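Local coordinates for protein flavin-containing monooxygenase (Allium sativum, PDB 6WPU) that probably oxidises the sulfur of S-allyl-L-cysteine to the sulfoxide, using bound flavin-adenine dinucleotide as its cofactor, at residues V36-H46 against E348-S359. Sequence-based numbering, arbitrary orientation.
Sequences VTARELRREGH and ELQSKWIAAVLS. With SO4 (sulfate ion), chain C.
E40 takes K352 across the contact and gathers R39 and R43 on its own helix in a salt-bridge network that ties helix 36-43 to helix 348-358. K352 NZ comes from above the carboxylate plane to E40 OE1 at 2.8 Å, brought there by two bends near the end of the lysine chain (chi3 -68°, chi4 -72°). E40 OE2 takes both NE and NH2 of R39, which approach from opposite faces of its plane, plus a weak bond from R43 NH1. The same R39 NH2 donates across the helices to E348 OE2 at 2.8 Å, in the guanidinium plane but 41° out of the carboxylate plane; D102 takes R39 NH1, and L101 N donates to E348 OE1. With E40 cut back to alanine, K352 would probably lose its mate and be left beside the like-charged R39 and R43. R42 NH1 and NH2 and R43 NE and NH2 hold a sulfate, probably from the crystallisation liquor.

At the C-terminal ends, H46 NE2 points in its ring plane to A355 O (2.9 Å, 170°), an oxygen that also accepts S359 N, while ND1 bonds R23 N. S359 OG donates to the anti lone pair of E44 OE2 at 2.7 Å, and R361 salt-bridges that same oxygen.

Packing is close where small residues face helix 36-43: A355 CB lies 3.4 Å from E40 O, S351 CB 3.4 Å from T37 OG1, itself hydrogen-bonded to A33 O, and L41 CD2 rests against A355 CB. The axes of helix 36-43 and helix 348-358 approach to 8.4 Å and cross at -33°. Residues 36-43 belong to helix 32-43, which follows strand 24-28 and a glycine-rich turn, consistent with the FAD-binding Rossmann fold of flavin-containing monooxygenases, against which helix 343-358 packs.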
ATOM      1  N   VAL A  36       8.194  -9.351  -6.803  1.00 33.60           N
ATOM      2  CA  VAL A  36       9.453  -9.654  -6.136  1.00 32.81           C
ATOM      3  C   VAL A  36       9.354 -10.997  -5.413  1.00 31.08           C
ATOM      4  O   VAL A  36      10.348 -11.733  -5.318  1.00 31.09           O
ATOM      5  CB  VAL A  36       9.884  -8.490  -5.211  1.00 36.81           C
ATOM      6  CG1 VAL A  36       9.046  -8.412  -3.918  1.00 30.27           C
ATOM      7  CG2 VAL A  36      11.385  -8.582  -4.908  1.00 37.33           C
ATOM      8  N   THR A  37       8.154 -11.373  -4.959  1.00 29.43           N
ATOM      9  CA  THR A  37       7.976 -12.681  -4.338  1.00 36.94           C
ATOM     10  C   THR A  37       8.276 -13.796  -5.333  1.00 34.35           C
ATOM     11  O   THR A  37       8.936 -14.785  -4.991  1.00 36.36           O
ATOM     12  CB  THR A  37       6.553 -12.824  -3.772  1.00 32.87           C
ATOM     13  OG1 THR A  37       6.360 -11.882  -2.712  1.00 31.12           O
ATOM     14  CG2 THR A  37       6.327 -14.233  -3.205  1.00 29.55           C
ATOM     15  N   ALA A  38       7.813 -13.640  -6.579  1.00 36.29           N
ATOM     16  CA  ALA A  38       8.108 -14.623  -7.613  1.00 33.36           C
ATOM     17  C   ALA A  38       9.607 -14.756  -7.825  1.00 39.54           C
ATOM     18  O   ALA A  38      10.130 -15.871  -7.952  1.00 35.02           O
ATOM     19  CB  ALA A  38       7.418 -14.235  -8.919  1.00 33.00           C
ATOM     20  N   ARG A  39      10.317 -13.625  -7.865  1.00 36.92           N
ATOM     21  CA  ARG A  39      11.763 -13.668  -8.049  1.00 38.09           C
ATOM     22  C   ARG A  39      12.443 -14.383  -6.886  1.00 40.55           C
ATOM     23  O   ARG A  39      13.271 -15.278  -7.093  1.00 38.76           O
ATOM     24  CB  ARG A  39      12.318 -12.255  -8.208  1.00 35.80           C
ATOM     25  CG  ARG A  39      13.832 -12.213  -8.400  1.00 38.19           C
ATOM     26  CD  ARG A  39      14.326 -10.770  -8.368  1.00 41.61           C
ATOM     27  NE  ARG A  39      14.469 -10.294  -6.995  1.00 39.98           N
ATOM     28  CZ  ARG A  39      15.033  -9.137  -6.648  1.00 42.73           C
ATOM     29  NH1 ARG A  39      15.504  -8.306  -7.579  1.00 36.41           N
ATOM     30  NH2 ARG A  39      15.132  -8.817  -5.361  1.00 38.38           N
ATOM     31  N   GLU A  40      12.074 -14.028  -5.651  1.00 36.10           N
ATOM     32  CA  GLU A  40      12.770 -14.575  -4.491  1.00 40.25           C
ATOM     33  C   GLU A  40      12.481 -16.060  -4.303  1.00 40.38           C
ATOM     34  O   GLU A  40      13.358 -16.802  -3.861  1.00 38.75           O
ATOM     35  CB  GLU A  40      12.397 -13.782  -3.234  1.00 36.08           C
ATOM     36  CG  GLU A  40      12.875 -12.330  -3.275  1.00 41.19           C
ATOM     37  CD  GLU A  40      14.397 -12.216  -3.414  1.00 44.21           C
ATOM     38  OE1 GLU A  40      15.116 -12.927  -2.677  1.00 49.96           O
ATOM     39  OE2 GLU A  40      14.875 -11.436  -4.268  1.00 42.11           O
ATOM     40  N   LEU A  41      11.263 -16.507  -4.626  1.00 37.99           N
ATOM     41  CA  LEU A  41      10.979 -17.935  -4.599  1.00 36.53           C
ATOM     42  C   LEU A  41      11.807 -18.671  -5.649  1.00 40.29           C
ATOM     43  O   LEU A  41      12.371 -19.732  -5.367  1.00 37.93           O
ATOM     44  CB  LEU A  41       9.481 -18.188  -4.812  1.00 32.62           C
ATOM     45  CG  LEU A  41       8.570 -17.761  -3.655  1.00 37.88           C
ATOM     46  CD1 LEU A  41       7.087 -17.747  -4.060  1.00 35.12           C
ATOM     47  CD2 LEU A  41       8.791 -18.672  -2.473  1.00 36.49           C
ATOM     48  N   ARG A  42      11.894 -18.117  -6.865  1.00 37.97           N
ATOM     49  CA  ARG A  42      12.684 -18.755  -7.910  1.00 41.86           C
ATOM     50  C   ARG A  42      14.157 -18.825  -7.520  1.00 41.86           C
ATOM     51  O   ARG A  42      14.813 -19.852  -7.723  1.00 44.86           O
ATOM     52  CB  ARG A  42      12.499 -18.009  -9.237  1.00 39.80           C
ATOM     53  CG  ARG A  42      13.192 -18.698 -10.442  1.00 45.61           C
ATOM     54  CD  ARG A  42      14.537 -18.050 -10.781  1.00 50.59           C
ATOM     55  NE  ARG A  42      14.390 -16.627 -11.078  1.00 50.18           N
ATOM     56  CZ  ARG A  42      15.362 -15.730 -10.938  1.00 53.60           C
ATOM     57  NH1 ARG A  42      16.560 -16.116 -10.495  1.00 53.30           N
ATOM     58  NH2 ARG A  42      15.133 -14.444 -11.222  1.00 46.10           N
ATOM     59  N   ARG A  43      14.690 -17.744  -6.945  1.00 39.74           N
ATOM     60  CA  ARG A  43      16.101 -17.721  -6.575  1.00 39.83           C
ATOM     61  C   ARG A  43      16.437 -18.798  -5.561  1.00 42.18           C
ATOM     62  O   ARG A  43      17.573 -19.272  -5.517  1.00 43.14           O
ATOM     63  CB  ARG A  43      16.479 -16.364  -5.997  1.00 39.09           C
ATOM     64  CG  ARG A  43      16.597 -15.277  -7.008  1.00 44.42           C
ATOM     65  CD  ARG A  43      16.832 -13.952  -6.329  1.00 42.76           C
ATOM     66  NE  ARG A  43      17.376 -13.006  -7.284  1.00 40.50           N
ATOM     67  CZ  ARG A  43      17.614 -11.729  -7.032  1.00 45.48           C
ATOM     68  NH1 ARG A  43      17.333 -11.210  -5.841  1.00 44.00           N
ATOM     69  NH2 ARG A  43      18.126 -10.971  -7.989  1.00 47.91           N
ATOM     70  N   GLU A  44      15.480 -19.172  -4.723  1.00 44.10           N
ATOM     71  CA  GLU A  44      15.701 -20.168  -3.690  1.00 42.65           C
ATOM     72  C   GLU A  44      15.390 -21.592  -4.162  1.00 43.44           C
ATOM     73  O   GLU A  44      15.484 -22.520  -3.359  1.00 44.19           O
ATOM     74  CB  GLU A  44      14.864 -19.789  -2.460  1.00 41.94           C
ATOM     75  CG  GLU A  44      15.190 -20.492  -1.162  1.00 49.77           C
ATOM     76  CD  GLU A  44      16.571 -20.179  -0.609  1.00 57.42           C
ATOM     77  OE1 GLU A  44      17.249 -19.249  -1.105  1.00 61.20           O
ATOM     78  OE2 GLU A  44      16.972 -20.872   0.345  1.00 55.04           O
ATOM     79  N   GLY A  45      15.042 -21.788  -5.441  1.00 38.70           N
ATOM     80  CA  GLY A  45      14.839 -23.118  -5.999  1.00 39.45           C
ATOM     81  C   GLY A  45      13.396 -23.587  -6.075  1.00 41.80           C
ATOM     82  O   GLY A  45      13.152 -24.706  -6.537  1.00 37.89           O
ATOM     83  N   HIS A  46      12.435 -22.775  -5.638  1.00 32.52           N
ATOM     84  CA  HIS A  46      11.033 -23.172  -5.656  1.00 34.70           C
ATOM     85  C   HIS A  46      10.423 -22.977  -7.039  1.00 32.95           C
ATOM     86  O   HIS A  46      10.878 -22.154  -7.829  1.00 39.36           O
ATOM     87  CB  HIS A  46      10.231 -22.361  -4.635  1.00 34.56           C
ATOM     88  CG  HIS A  46      10.780 -22.446  -3.248  1.00 38.34           C
ATOM     89  ND1 HIS A  46      10.879 -23.638  -2.562  1.00 41.95           N
ATOM     90  CD2 HIS A  46      11.281 -21.495  -2.428  1.00 36.47           C
ATOM     91  CE1 HIS A  46      11.413 -23.416  -1.373  1.00 40.23           C
ATOM     92  NE2 HIS A  46      11.661 -22.122  -1.264  1.00 39.83           N
ATOM     93  N   GLU A 348      10.561  -7.234  -0.663  1.00 37.62           N
ATOM     94  CA  GLU A 348      11.716  -8.009  -1.099  1.00 40.18           C
ATOM     95  C   GLU A 348      12.261  -8.847   0.047  1.00 40.68           C
ATOM     96  O   GLU A 348      12.493 -10.057  -0.099  1.00 35.25           O
ATOM     97  CB  GLU A 348      12.785  -7.053  -1.641  1.00 41.01           C
ATOM     98  CG  GLU A 348      14.072  -7.682  -2.215  1.00 43.52           C
ATOM     99  CD  GLU A 348      15.017  -6.599  -2.782  1.00 54.18           C
ATOM    100  OE1 GLU A 348      14.795  -5.393  -2.484  1.00 51.96           O
ATOM    101  OE2 GLU A 348      15.967  -6.939  -3.527  1.00 56.04           O
ATOM    102  N   LEU A 349      12.440  -8.223   1.211  1.00 36.16           N
ATOM    103  CA  LEU A 349      13.031  -8.929   2.339  1.00 39.98           C
ATOM    104  C   LEU A 349      12.046  -9.920   2.950  1.00 39.41           C
ATOM    105  O   LEU A 349      12.443 -11.015   3.368  1.00 39.14           O
ATOM    106  CB  LEU A 349      13.521  -7.926   3.371  1.00 39.23           C
ATOM    107  CG  LEU A 349      14.724  -7.115   2.902  1.00 43.34           C
ATOM    108  CD1 LEU A 349      14.951  -5.915   3.830  1.00 41.68           C
ATOM    109  CD2 LEU A 349      15.986  -8.002   2.828  1.00 36.36           C
ATOM    110  N   GLN A 350      10.759  -9.571   2.986  1.00 36.71           N
ATOM    111  CA  GLN A 350       9.758 -10.527   3.445  1.00 35.40           C
ATOM    112  C   GLN A 350       9.769 -11.790   2.596  1.00 35.69           C
ATOM    113  O   GLN A 350       9.705 -12.905   3.119  1.00 36.20           O
ATOM    114  CB  GLN A 350       8.367  -9.906   3.414  1.00 32.35           C
ATOM    115  CG  GLN A 350       8.098  -8.900   4.502  1.00 32.63           C
ATOM    116  CD  GLN A 350       6.656  -8.450   4.479  1.00 33.55           C
ATOM    117  OE1 GLN A 350       6.061  -8.331   3.410  1.00 31.44           O
ATOM    118  NE2 GLN A 350       6.081  -8.210   5.655  1.00 34.92           N
ATOM    119  N   SER A 351       9.813 -11.636   1.281  1.00 33.86           N
ATOM    120  CA  SER A 351       9.688 -12.814   0.444  1.00 36.22           C
ATOM    121  C   SER A 351      11.004 -13.579   0.400  1.00 38.49           C
ATOM    122  O   SER A 351      11.000 -14.802   0.243  1.00 35.49           O
ATOM    123  CB  SER A 351       9.212 -12.409  -0.952  1.00 33.01           C
ATOM    124  OG  SER A 351      10.086 -11.455  -1.520  1.00 35.71           O
ATOM    125  N   LYS A 352      12.123 -12.877   0.591  1.00 40.75           N
ATOM    126  CA  LYS A 352      13.406 -13.540   0.775  1.00 43.88           C
ATOM    127  C   LYS A 352      13.378 -14.424   2.020  1.00 45.07           C
ATOM    128  O   LYS A 352      13.877 -15.555   2.008  1.00 39.92           O
ATOM    129  CB  LYS A 352      14.513 -12.484   0.869  1.00 40.96           C
ATOM    130  CG  LYS A 352      15.917 -12.964   0.549  1.00 50.84           C
ATOM    131  CD  LYS A 352      16.927 -11.815   0.682  1.00 51.43           C
ATOM    132  CE  LYS A 352      16.734 -10.740  -0.391  1.00 48.52           C
ATOM    133  NZ  LYS A 352      17.165 -11.223  -1.746  1.00 52.42           N
ATOM    134  N   TRP A 353      12.767 -13.930   3.094  1.00 39.18           N
ATOM    135  CA  TRP A 353      12.615 -14.709   4.316  1.00 39.04           C
ATOM    136  C   TRP A 353      11.703 -15.910   4.089  1.00 42.98           C
ATOM    137  O   TRP A 353      12.040 -17.045   4.468  1.00 38.16           O
ATOM    138  CB  TRP A 353      12.057 -13.802   5.409  1.00 35.68           C
ATOM    139  CG  TRP A 353      11.917 -14.418   6.759  1.00 37.21           C
ATOM    140  CD1 TRP A 353      12.817 -15.237   7.397  1.00 38.41           C
ATOM    141  CD2 TRP A 353      10.813 -14.257   7.654  1.00 40.62           C
ATOM    142  NE1 TRP A 353      12.331 -15.601   8.632  1.00 40.53           N
ATOM    143  CE2 TRP A 353      11.105 -15.005   8.818  1.00 41.98           C
ATOM    144  CE3 TRP A 353       9.599 -13.557   7.584  1.00 38.21           C
ATOM    145  CZ2 TRP A 353      10.233 -15.068   9.906  1.00 35.17           C
ATOM    146  CZ3 TRP A 353       8.736 -13.616   8.666  1.00 41.31           C
ATOM    147  CH2 TRP A 353       9.061 -14.367   9.815  1.00 40.87           C
ATOM    148  N   ILE A 354      10.546 -15.674   3.462  1.00 34.87           N
ATOM    149  CA  ILE A 354       9.595 -16.751   3.206  1.00 31.63           C
ATOM    150  C   ILE A 354      10.254 -17.859   2.389  1.00 35.25           C
ATOM    151  O   ILE A 354      10.128 -19.045   2.711  1.00 37.17           O
ATOM    152  CB  ILE A 354       8.343 -16.209   2.499  1.00 30.34           C
ATOM    153  CG1 ILE A 354       7.531 -15.297   3.421  1.00 33.38           C
ATOM    154  CG2 ILE A 354       7.462 -17.366   1.987  1.00 28.72           C
ATOM    155  CD1 ILE A 354       6.482 -14.503   2.632  1.00 32.96           C
ATOM    156  N   ALA A 355      10.963 -17.483   1.317  1.00 34.85           N
ATOM    157  CA  ALA A 355      11.571 -18.477   0.436  1.00 36.60           C
ATOM    158  C   ALA A 355      12.598 -19.323   1.182  1.00 36.70           C
ATOM    159  O   ALA A 355      12.640 -20.548   1.017  1.00 41.63           O
ATOM    160  CB  ALA A 355      12.221 -17.792  -0.766  1.00 36.26           C
ATOM    161  N   ALA A 356      13.415 -18.686   2.030  1.00 37.66           N
ATOM    162  CA  ALA A 356      14.422 -19.413   2.787  1.00 37.83           C
ATOM    163  C   ALA A 356      13.792 -20.323   3.834  1.00 41.93           C
ATOM    164  O   ALA A 356      14.331 -21.399   4.124  1.00 40.00           O
ATOM    165  CB  ALA A 356      15.388 -18.429   3.438  1.00 37.03           C
ATOM    166  N   VAL A 357      12.661 -19.917   4.414  1.00 37.90           N
ATOM    167  CA  VAL A 357      11.927 -20.805   5.314  1.00 41.01           C
ATOM    168  C   VAL A 357      11.385 -22.012   4.543  1.00 41.54           C
ATOM    169  O   VAL A 357      11.609 -23.166   4.927  1.00 44.13           O
ATOM    170  CB  VAL A 357      10.801 -20.032   6.027  1.00 41.87           C
ATOM    171  CG1 VAL A 357       9.866 -20.994   6.741  1.00 45.85           C
ATOM    172  CG2 VAL A 357      11.375 -19.022   7.007  1.00 42.81           C
ATOM    173  N   LEU A 358      10.681 -21.761   3.433  1.00 34.79           N
ATOM    174  CA  LEU A 358      10.089 -22.849   2.655  1.00 34.75           C
ATOM    175  C   LEU A 358      11.135 -23.848   2.173  1.00 39.60           C
ATOM    176  O   LEU A 358      10.841 -25.046   2.070  1.00 40.29           O
ATOM    177  CB  LEU A 358       9.317 -22.289   1.458  1.00 35.56           C
ATOM    178  CG  LEU A 358       8.004 -21.602   1.863  1.00 38.18           C
ATOM    179  CD1 LEU A 358       7.330 -20.966   0.677  1.00 32.32           C
ATOM    180  CD2 LEU A 358       7.086 -22.620   2.540  1.00 39.30           C
ATOM    181  N   SER A 359      12.345 -23.379   1.866  1.00 40.49           N
ATOM    182  CA  SER A 359      13.412 -24.250   1.398  1.00 42.07           C
ATOM    183  C   SER A 359      14.125 -24.970   2.530  1.00 46.34           C
ATOM    184  O   SER A 359      15.005 -25.797   2.256  1.00 41.32           O
ATOM    185  CB  SER A 359      14.449 -23.455   0.595  1.00 40.89           C
ATOM    186  OG  SER A 359      15.326 -22.757   1.469  1.00 39.35           O
TER
HETATM  187  S   SO4 C 502      18.850 -13.369 -10.827  0.91 50.72           S
HETATM  188  O1  SO4 C 502      17.771 -13.351 -11.814  0.91 48.68           O
HETATM  189  O2  SO4 C 502      19.298 -12.009 -10.548  0.91 49.81           O
HETATM  190  O3  SO4 C 502      18.412 -14.015  -9.602  0.91 47.38           O
HETATM  191  O4  SO4 C 502      19.950 -14.164 -11.364  0.91 66.05           O
HETATM  192  O   HOH W   1      15.738 -16.470   0.218  1.00 40.72           O